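Local atomic coordinates of xylose isomerase domain protein (Alicyclobacillus acidocaldarius subsp. acidocaldarius, PDB entry 3U0H), a protein that probably acts as an isomerase of the xylose isomerase-like TIM-barrel family, although its own substrate is not established. Residues S17-L22 against E53-R58; V202-N207 against A241-P246; P230-L235 against I276-G281. All blocks are in the same frame, centred on the assembly; numbering follows the deposited sequence.

Interaction 1: S17-L22 against E53-R58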
loop_
_atom_site.group_PDB
_atom_site.type_symbol
_atom_site.label_atom_id
_atom_site.label_comp_id
_atom_site.label_asym_id
_atom_site.label_seq_id
_atom_site.Cartn_x
_atom_site.Cartn_y
_atom_site.Cartn_z
ATOM N N SER A 17 -40.597 15.113 -2.862
ATOM C CA SER A 17 -40.838 14.287 -1.629
ATOM C C SER A 17 -40.198 12.936 -1.704
ATOM O O SER A 17 -40.437 12.164 -2.632
ATOM C CB SER A 17 -42.342 14.053 -1.347
ATOM O OG SER A 17 -42.540 13.090 -0.301
ATOM N N LEU A 18 -39.424 12.596 -0.699
ATOM C CA LEU A 18 -38.824 11.278 -0.674
ATOM C C LEU A 18 -39.882 10.196 -0.686
ATOM O O LEU A 18 -39.811 9.257 -1.457
ATOM C CB LEU A 18 -37.967 11.131 0.560
ATOM C CG LEU A 18 -37.241 9.794 0.630
ATOM C CD1 LEU A 18 -36.359 9.507 -0.592
ATOM C CD2 LEU A 18 -36.418 9.789 1.907
ATOM N N VAL A 19 -40.849 10.295 0.208
ATOM C CA VAL A 19 -41.894 9.266 0.307
ATOM C C VAL A 19 -42.583 9.028 -1.035
ATOM O O VAL A 19 -42.767 7.908 -1.492
ATOM C CB VAL A 19 -42.932 9.711 1.344
ATOM C CG1 VAL A 19 -44.215 8.864 1.296
ATOM C CG2 VAL A 19 -42.273 9.715 2.733
ATOM N N LEU A 20 -42.939 10.119 -1.692
ATOM C CA LEU A 20 -43.732 10.013 -2.908
ATOM C C LEU A 20 -42.850 9.553 -4.070
ATOM O O LEU A 20 -43.341 8.916 -5.000
ATOM C CB LEU A 20 -44.420 11.350 -3.235
ATOM C CG LEU A 20 -45.593 11.845 -2.334
ATOM C CD1 LEU A 20 -46.155 13.242 -2.791
ATOM C CD2 LEU A 20 -46.698 10.784 -2.246
ATOM N N TYR A 21 -41.554 9.887 -4.015
ATOM C CA TYR A 21 -40.657 9.520 -5.097
ATOM C C TYR A 21 -40.557 8.005 -5.009
ATOM O O TYR A 21 -40.746 7.299 -6.006
ATOM C CB TYR A 21 -39.309 10.256 -5.010
ATOM C CG TYR A 21 -38.223 9.778 -5.987
ATOM C CD1 TYR A 21 -38.415 9.822 -7.359
ATOM C CD2 TYR A 21 -37.012 9.257 -5.523
ATOM C CE1 TYR A 21 -37.440 9.373 -8.244
ATOM C CE2 TYR A 21 -36.032 8.818 -6.381
ATOM C CZ TYR A 21 -36.253 8.869 -7.739
ATOM O OH TYR A 21 -35.286 8.423 -8.593
ATOM N N LEU A 22 -40.348 7.490 -3.803
ATOM C CA LEU A 22 -40.220 6.038 -3.665
ATOM C C LEU A 22 -41.520 5.338 -4.077
ATOM O O LEU A 22 -41.471 4.249 -4.632
ATOM C CB LEU A 22 -39.809 5.650 -2.249
ATOM C CG LEU A 22 -38.439 6.210 -1.798
ATOM C CD1 LEU A 22 -38.156 5.965 -0.323
ATOM C CD2 LEU A 22 -37.331 5.664 -2.658
ATOM N N GLU A 53 -34.510 2.334 5.954
ATOM C CA GLU A 53 -34.372 1.034 5.341
ATOM C C GLU A 53 -35.730 0.414 5.136
ATOM O O GLU A 53 -35.995 -0.186 4.117
ATOM C CB GLU A 53 -33.463 0.169 6.186
ATOM C CG GLU A 53 -33.747 -1.308 6.135
ATOM C CD GLU A 53 -32.527 -2.100 6.567
ATOM O OE1 GLU A 53 -31.645 -1.544 7.282
ATOM O OE2 GLU A 53 -32.431 -3.248 6.129
ATOM N N ALA A 54 -36.589 0.583 6.114
ATOM C CA ALA A 54 -37.985 0.157 6.019
ATOM C C ALA A 54 -38.741 0.738 4.800
ATOM O O ALA A 54 -39.525 0.023 4.189
ATOM C CB ALA A 54 -38.729 0.480 7.327
HETATM N N MSE A 55 -38.485 1.995 4.420
HETATM C CA MSE A 55 -39.139 2.593 3.221
HETATM C C MSE A 55 -38.797 1.842 1.926
HETATM O O MSE A 55 -39.659 1.639 1.060
HETATM C CB MSE A 55 -38.703 4.042 2.996
HETATM C CG MSE A 55 -38.950 4.995 4.135
HETATM SE SE MSE A 55 -38.384 6.738 3.559
HETATM C CE MSE A 55 -40.156 7.317 3.134
ATOM N N PHE A 56 -37.523 1.502 1.784
ATOM C CA PHE A 56 -37.056 0.684 0.647
ATOM C C PHE A 56 -37.604 -0.748 0.707
ATOM O O PHE A 56 -38.187 -1.215 -0.273
ATOM C CB PHE A 56 -35.522 0.659 0.556
ATOM C CG PHE A 56 -34.927 1.935 0.002
ATOM C CD1 PHE A 56 -34.926 3.120 0.752
ATOM C CD2 PHE A 56 -34.395 1.965 -1.271
ATOM C CE1 PHE A 56 -34.384 4.283 0.221
ATOM C CE2 PHE A 56 -33.837 3.118 -1.790
ATOM C CZ PHE A 56 -33.829 4.275 -1.048
ATOM N N GLN A 57 -37.440 -1.418 1.851
ATOM C CA GLN A 57 -37.856 -2.832 1.991
ATOM C C GLN A 57 -39.386 -3.008 1.947
ATOM O O GLN A 57 -39.856 -3.964 1.385
ATOM C CB GLN A 57 -37.230 -3.506 3.231
ATOM C CG GLN A 57 -37.241 -5.061 3.228
ATOM C CD GLN A 57 -36.408 -5.759 2.114
ATOM O OE1 GLN A 57 -36.801 -6.830 1.607
ATOM N NE2 GLN A 57 -35.259 -5.177 1.748
ATOM N N ARG A 58 -40.164 -2.074 2.480
ATOM C CA ARG A 58 -41.640 -2.130 2.315
ATOM C C ARG A 58 -42.107 -1.974 0.864
ATOM O O ARG A 58 -43.233 -2.342 0.552
ATOM C CB ARG A 58 -42.350 -1.060 3.161
ATOM C CG ARG A 58 -42.479 -1.448 4.632
ATOM C CD ARG A 58 -43.316 -0.471 5.473
ATOM N NE ARG A 58 -44.674 -0.208 4.953
ATOM C CZ ARG A 58 -45.705 -1.071 4.950
ATOM N NH1 ARG A 58 -45.590 -2.323 5.401
ATOM N NH2 ARG A 58 -46.880 -0.682 4.463
#

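Interaction 2: V202-N207 against A241-P246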
loop_
_atom_site.group_PDB
_atom_site.type_symbol
_atom_site.label_atom_id
_atom_site.label_comp_id
_atom_site.label_asym_id
_atom_site.label_seq_id
_atom_site.Cartn_x
_atom_site.Cartn_y
_atom_site.Cartn_z
ATOM N N VAL A 202 -18.824 0.890 -13.318
ATOM C CA VAL A 202 -19.321 0.982 -11.954
ATOM C C VAL A 202 -20.815 1.298 -11.984
ATOM O O VAL A 202 -21.558 0.748 -11.199
ATOM C CB VAL A 202 -18.545 2.070 -11.169
ATOM C CG1 VAL A 202 -19.076 2.229 -9.737
ATOM C CG2 VAL A 202 -17.026 1.744 -11.128
ATOM N N TYR A 203 -21.242 2.223 -12.860
ATOM C CA TYR A 203 -22.606 2.652 -12.904
ATOM C C TYR A 203 -22.838 3.299 -14.266
ATOM O O TYR A 203 -21.910 3.712 -14.931
ATOM C CB TYR A 203 -22.886 3.594 -11.700
ATOM C CG TYR A 203 -24.327 4.079 -11.466
ATOM C CD1 TYR A 203 -25.394 3.189 -11.459
ATOM C CD2 TYR A 203 -24.601 5.430 -11.206
ATOM C CE1 TYR A 203 -26.691 3.636 -11.266
ATOM C CE2 TYR A 203 -25.907 5.890 -10.959
ATOM C CZ TYR A 203 -26.939 4.988 -11.001
ATOM O OH TYR A 203 -28.243 5.397 -10.784
ATOM N N VAL A 204 -24.082 3.312 -14.702
ATOM C CA VAL A 204 -24.390 3.639 -16.067
ATOM C C VAL A 204 -25.547 4.613 -16.124
ATOM O O VAL A 204 -26.537 4.467 -15.384
ATOM C CB VAL A 204 -24.721 2.358 -16.845
ATOM C CG1 VAL A 204 -25.188 2.699 -18.256
ATOM C CG2 VAL A 204 -23.486 1.452 -16.840
ATOM N N HIS A 205 -25.401 5.652 -16.947
ATOM C CA HIS A 205 -26.507 6.542 -17.255
ATOM C C HIS A 205 -26.870 6.398 -18.706
ATOM O O HIS A 205 -25.986 6.298 -19.575
ATOM C CB HIS A 205 -26.141 8.007 -17.051
ATOM C CG HIS A 205 -25.947 8.444 -15.618
ATOM N ND1 HIS A 205 -25.316 9.600 -15.312
ATOM C CD2 HIS A 205 -26.311 7.873 -14.420
ATOM C CE1 HIS A 205 -25.302 9.767 -13.976
ATOM N NE2 HIS A 205 -25.893 8.697 -13.432
ATOM N N ILE A 206 -28.184 6.483 -18.966
ATOM C CA ILE A 206 -28.751 6.551 -20.306
ATOM C C ILE A 206 -29.667 7.815 -20.535
ATOM O O ILE A 206 -30.219 8.362 -19.602
ATOM C CB ILE A 206 -29.453 5.192 -20.582
ATOM C CG1 ILE A 206 -29.612 4.963 -22.081
ATOM C CG2 ILE A 206 -30.741 5.064 -19.787
ATOM C CD1 ILE A 206 -29.841 3.523 -22.489
ATOM N N ASN A 207 -29.799 8.269 -21.789
ATOM C CA ASN A 207 -30.471 9.552 -22.173
ATOM C C ASN A 207 -30.255 9.702 -23.673
ATOM O O ASN A 207 -29.721 8.778 -24.316
ATOM C CB ASN A 207 -29.887 10.775 -21.411
ATOM C CG ASN A 207 -28.377 10.694 -21.333
ATOM O OD1 ASN A 207 -27.721 10.628 -22.387
ATOM N ND2 ASN A 207 -27.835 10.540 -20.119
ATOM N N ALA A 241 -18.742 -5.872 -22.098
ATOM C CA ALA A 241 -17.853 -5.609 -20.964
ATOM C C ALA A 241 -18.116 -6.530 -19.802
ATOM O O ALA A 241 -17.182 -6.929 -19.139
ATOM C CB ALA A 241 -17.989 -4.191 -20.506
ATOM N N GLY A 242 -19.397 -6.807 -19.524
ATOM C CA GLY A 242 -19.821 -7.614 -18.401
ATOM C C GLY A 242 -20.584 -6.831 -17.340
ATOM O O GLY A 242 -20.688 -7.251 -16.211
ATOM N N TYR A 243 -21.139 -5.685 -17.679
ATOM C CA TYR A 243 -21.944 -4.934 -16.707
ATOM C C TYR A 243 -23.320 -5.578 -16.497
ATOM O O TYR A 243 -23.978 -5.937 -17.464
ATOM C CB TYR A 243 -22.141 -3.534 -17.210
ATOM C CG TYR A 243 -22.880 -2.666 -16.244
ATOM C CD1 TYR A 243 -22.247 -2.218 -15.102
ATOM C CD2 TYR A 243 -24.206 -2.274 -16.484
ATOM C CE1 TYR A 243 -22.906 -1.417 -14.205
ATOM C CE2 TYR A 243 -24.899 -1.466 -15.576
ATOM C CZ TYR A 243 -24.237 -1.027 -14.441
ATOM O OH TYR A 243 -24.847 -0.220 -13.494
ATOM N N ARG A 244 -23.720 -5.735 -15.240
ATOM C CA ARG A 244 -24.959 -6.428 -14.894
ATOM C C ARG A 244 -25.660 -5.709 -13.749
ATOM O O ARG A 244 -25.926 -6.333 -12.707
ATOM C CB ARG A 244 -24.691 -7.886 -14.416
ATOM C CG ARG A 244 -23.995 -8.787 -15.419
ATOM C CD ARG A 244 -24.870 -9.087 -16.622
ATOM N NE ARG A 244 -24.222 -10.015 -17.549
ATOM C CZ ARG A 244 -23.469 -9.687 -18.593
ATOM N NH1 ARG A 244 -23.218 -8.380 -18.896
ATOM N NH2 ARG A 244 -22.916 -10.689 -19.338
ATOM N N GLY A 245 -25.952 -4.431 -13.909
ATOM C CA GLY A 245 -26.627 -3.693 -12.865
ATOM C C GLY A 245 -27.535 -2.624 -13.429
ATOM O O GLY A 245 -28.062 -2.759 -14.530
ATOM N N PRO A 246 -27.764 -1.565 -12.644
ATOM C CA PRO A 246 -28.756 -0.565 -12.992
ATOM C C PRO A 246 -28.300 0.397 -14.041
ATOM O O PRO A 246 -27.110 0.819 -14.076
ATOM C CB PRO A 246 -28.951 0.205 -11.676
ATOM C CG PRO A 246 -27.688 -0.025 -10.908
ATOM C CD PRO A 246 -27.385 -1.460 -11.224
#

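Interaction 3: P230-L235 against I276-G281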
loop_
_atom_site.group_PDB
_atom_site.type_symbol
_atom_site.label_atom_id
_atom_site.label_comp_id
_atom_site.label_asym_id
_atom_site.label_seq_id
_atom_site.Cartn_x
_atom_site.Cartn_y
_atom_site.Cartn_z
ATOM N N PRO A 230 -26.827 6.263 -30.628
ATOM C CA PRO A 230 -26.993 4.766 -30.827
ATOM C C PRO A 230 -26.978 3.979 -29.521
ATOM O O PRO A 230 -25.916 3.583 -28.966
ATOM C CB PRO A 230 -25.824 4.385 -31.741
ATOM C CG PRO A 230 -25.403 5.671 -32.380
ATOM C CD PRO A 230 -25.629 6.746 -31.334
ATOM N N LEU A 231 -28.171 3.747 -29.018
ATOM C CA LEU A 231 -28.289 3.317 -27.634
ATOM C C LEU A 231 -28.189 1.808 -27.535
ATOM O O LEU A 231 -27.825 1.289 -26.497
ATOM C CB LEU A 231 -29.595 3.823 -27.006
ATOM C CG LEU A 231 -29.692 5.323 -26.652
ATOM C CD1 LEU A 231 -31.036 5.589 -25.946
ATOM C CD2 LEU A 231 -28.499 5.813 -25.823
ATOM N N VAL A 232 -28.556 1.105 -28.601
ATOM C CA VAL A 232 -28.356 -0.331 -28.616
ATOM C C VAL A 232 -26.854 -0.698 -28.575
ATOM O O VAL A 232 -26.495 -1.482 -27.753
ATOM C CB VAL A 232 -29.111 -1.030 -29.752
ATOM C CG1 VAL A 232 -28.834 -2.523 -29.682
ATOM C CG2 VAL A 232 -30.601 -0.803 -29.620
ATOM N N PRO A 233 -25.993 -0.108 -29.436
ATOM C CA PRO A 233 -24.535 -0.315 -29.326
ATOM C C PRO A 233 -23.935 0.161 -28.023
ATOM O O PRO A 233 -22.996 -0.454 -27.534
ATOM C CB PRO A 233 -23.957 0.526 -30.459
ATOM C CG PRO A 233 -25.063 0.600 -31.483
ATOM C CD PRO A 233 -26.362 0.585 -30.703
ATOM N N PHE A 234 -24.458 1.243 -27.465
ATOM C CA PHE A 234 -24.054 1.677 -26.111
ATOM C C PHE A 234 -24.261 0.603 -25.054
ATOM O O PHE A 234 -23.329 0.230 -24.354
ATOM C CB PHE A 234 -24.840 2.914 -25.688
ATOM C CG PHE A 234 -24.510 3.409 -24.312
ATOM C CD1 PHE A 234 -23.318 4.038 -24.064
ATOM C CD2 PHE A 234 -25.419 3.314 -23.303
ATOM C CE1 PHE A 234 -23.029 4.549 -22.830
ATOM C CE2 PHE A 234 -25.155 3.826 -22.074
ATOM C CZ PHE A 234 -23.931 4.425 -21.828
ATOM N N LEU A 235 -25.490 0.106 -24.950
ATOM C CA LEU A 235 -25.784 -0.951 -24.026
ATOM C C LEU A 235 -25.050 -2.241 -24.389
ATOM O O LEU A 235 -24.550 -2.941 -23.532
ATOM C CB LEU A 235 -27.270 -1.204 -23.985
ATOM C CG LEU A 235 -28.004 -0.011 -23.452
ATOM C CD1 LEU A 235 -29.513 -0.237 -23.675
ATOM C CD2 LEU A 235 -27.599 0.148 -21.997
ATOM N N ILE A 276 -32.551 -2.911 -23.743
ATOM C CA ILE A 276 -31.651 -3.848 -23.076
ATOM C C ILE A 276 -31.745 -5.257 -23.698
ATOM O O ILE A 276 -30.750 -5.987 -23.735
ATOM C CB ILE A 276 -31.914 -3.879 -21.537
ATOM C CG1 ILE A 276 -31.389 -2.572 -20.881
ATOM C CG2 ILE A 276 -31.313 -5.148 -20.873
ATOM C CD1 ILE A 276 -31.993 -2.293 -19.523
ATOM N N ALA A 277 -32.927 -5.641 -24.173
ATOM C CA ALA A 277 -33.104 -6.955 -24.758
ATOM C C ALA A 277 -32.542 -6.967 -26.213
ATOM O O ALA A 277 -31.951 -7.955 -26.634
ATOM C CB ALA A 277 -34.580 -7.354 -24.716
ATOM N N LEU A 278 -32.685 -5.863 -26.954
ATOM C CA LEU A 278 -32.030 -5.727 -28.252
ATOM C C LEU A 278 -30.493 -5.821 -28.115
ATOM O O LEU A 278 -29.854 -6.561 -28.850
ATOM C CB LEU A 278 -32.461 -4.428 -28.946
ATOM C CG LEU A 278 -33.874 -4.462 -29.572
ATOM C CD1 LEU A 278 -34.354 -3.067 -29.984
ATOM C CD2 LEU A 278 -33.941 -5.454 -30.751
ATOM N N ALA A 279 -29.908 -5.095 -27.167
ATOM C CA ALA A 279 -28.445 -5.144 -26.919
ATOM C C ALA A 279 -27.914 -6.564 -26.537
ATOM O O ALA A 279 -26.845 -6.949 -26.941
ATOM C CB ALA A 279 -28.056 -4.135 -25.850
ATOM N N LYS A 280 -28.660 -7.328 -25.755
ATOM C CA LYS A 280 -28.269 -8.692 -25.432
ATOM C C LYS A 280 -28.304 -9.527 -26.736
ATOM O O LYS A 280 -27.312 -10.148 -27.091
ATOM C CB LYS A 280 -29.215 -9.285 -24.379
ATOM C CG LYS A 280 -29.034 -8.807 -22.930
ATOM C CD LYS A 280 -29.761 -9.745 -21.953
ATOM C CE LYS A 280 -29.166 -11.178 -22.004
ATOM N NZ LYS A 280 -30.079 -12.346 -21.746
ATOM N N GLY A 281 -29.449 -9.490 -27.432
ATOM C CA GLY A 281 -29.638 -10.071 -28.758
ATOM C C GLY A 281 -29.158 -11.499 -28.894
ATOM O O GLY A 281 -29.835 -12.431 -28.482
#

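Interaction 1: S17-L22 against E53-R58
In the outer helical layer of this (beta/alpha)8 barrel, M55 of helix 49-57 reaches across to L18, V19 and L22 of helix 18-27. The deposited residue is a selenomethionine standing in for methionine, and its long, flexible chain suits the gap between helices whose short segments run nearly parallel, at 21°, with their axes 10.9 Å apart. M55 SE lies 4.0 Å from both L18 CD2 and L22 CD1, touching two successive turns of the partner helix. The chain is extended through SE and then bends (chi3 99°), which carries CE toward V19; the modelled M55 CE to V19 CG2 separation of 3.2 Å is tighter than normal for two carbons, and its exact value is doubtful. L22, one turn after L18, uses both its methyls. L22 CD1 lies 3.9 Å from M55 CB, while L22 CD2 comes over one face of the F56 ring, toward the rim, 4.1 Å from F56 CZ. At the start of helix 18-27, S17 acts as N-cap, its OG accepting a weak bond from L20 N. Helix 37-47 adds further cover, through W39 and E43 around L18 and L40 against F56. Between the two segments the meeting groups are aliphatic, selenoether and aromatic, so this contact rests on dispersion and the exclusion of water, and no polar pair within it sets the register of the helices.

Interaction 2: V202-N207 against A241-P246
V204 and Y243 form the tight part of this contact, a CH-pi arrangement in which the methyl CG2 of V204 sits over one face of the phenol ring. V204 CG2 is 3.6 Å from the centroid of the Y243 ring and only 19° off its normal, while G245 N lies over the opposite face, so the ring is sandwiched between strand and loop. The CB of Y243 points toward the strand, and CG anti to the backbone N (chi1 -176°) sets the root of the ring beside the carbonyl carbon. Y243 OH donates a 2.6 Å bond to P246 O, which lies in the ring plane. A tyrosine suits this place because it combines a broad apolar face with a donor for the carbonyl of P246, where the next strand begins; an alanine here would probably open a gap beside V204 CG2 and leave P246 O without its hydroxyl partner. The packing is slacker where the edge of the Y203 ring meets the proline, Y203 CE1 to P246 CG being 3.8 Å, and the Y203 hydroxyl turns elsewhere, to D34. On the partly exposed side, G242 ends helix 231-241 as C-prime residue of a Schellman motif, and R244 NH1 bonds Y243 O at 2.9 Å, while R244 NE makes a salt bridge to E53 of a second subunit. Strand 201-206 lies between strands 174-179 and 246-249 of the barrel, the latter beginning at P246, and V204 also packs against F234 and L238 of helix 231-241, which covers the strand from outside.

Interaction 3: P230-L235 against I276-G281
V232 and L235, one turn apart on helix 231-241, straddle the small side chain of A279 on helix 261-280. V232 holds CG1 anti to its backbone N (chi1 180°), and this branch rests directly on the partner backbone, V232 CG1 lying 3.8 Å from both A279 N and A279 CA. V232 CG2, the other branch, meets L278 CB at 4.1 Å. A beta-branched valine suits the spot, since its two methyls spread over neighbouring residues without a long chain to accommodate. The CB of A279 lies 3.6 Å from L235 CB and also packs on V232 O. A small side chain suits such close backbones: the CA atoms of V232 and A279 are 5.1 Å apart, and the segment axes approach to 8.3 Å at 65°. These are the last two helices of the (beta/alpha)8 barrel, the one leading into strand 246-249 and the other following it, crossing on the outside of the fold. Beyond the alanine, L235 stretches away from its backbone, with CD1 anti to CA (chi2 170°), to reach the preceding turn of the partner helix. There L235 CD1 lies 4.1 Å from I276 CG1 and close to I276 N, although the CB of I276 points away from this helix. L275, one residue earlier, extends the apolar patch by touching L231, V232 and L235.

Interaction 1 comes first along the chain and lies apart, its centre about 23 Å from that of interaction 2 and about 31 Å from that of interaction 3. Interactions 2 and 3 interlock: their segments alternate in sequence, their centres are about 12 Å apart, and helix 231-241 links them, supplying a segment to interaction 3 and running into the loop of interaction 2. They touch where I206 and V204 of strand 201-206 meet L235 and F234, forming a continuous layer from barrel strand to the helix that follows it, 231-241, and on to helix 261-280. Interactions 1 and 2 are related through the assembly, since E53 of one subunit pairs with R244 of another, joining an early helix of one barrel to the loop before the last strand of another.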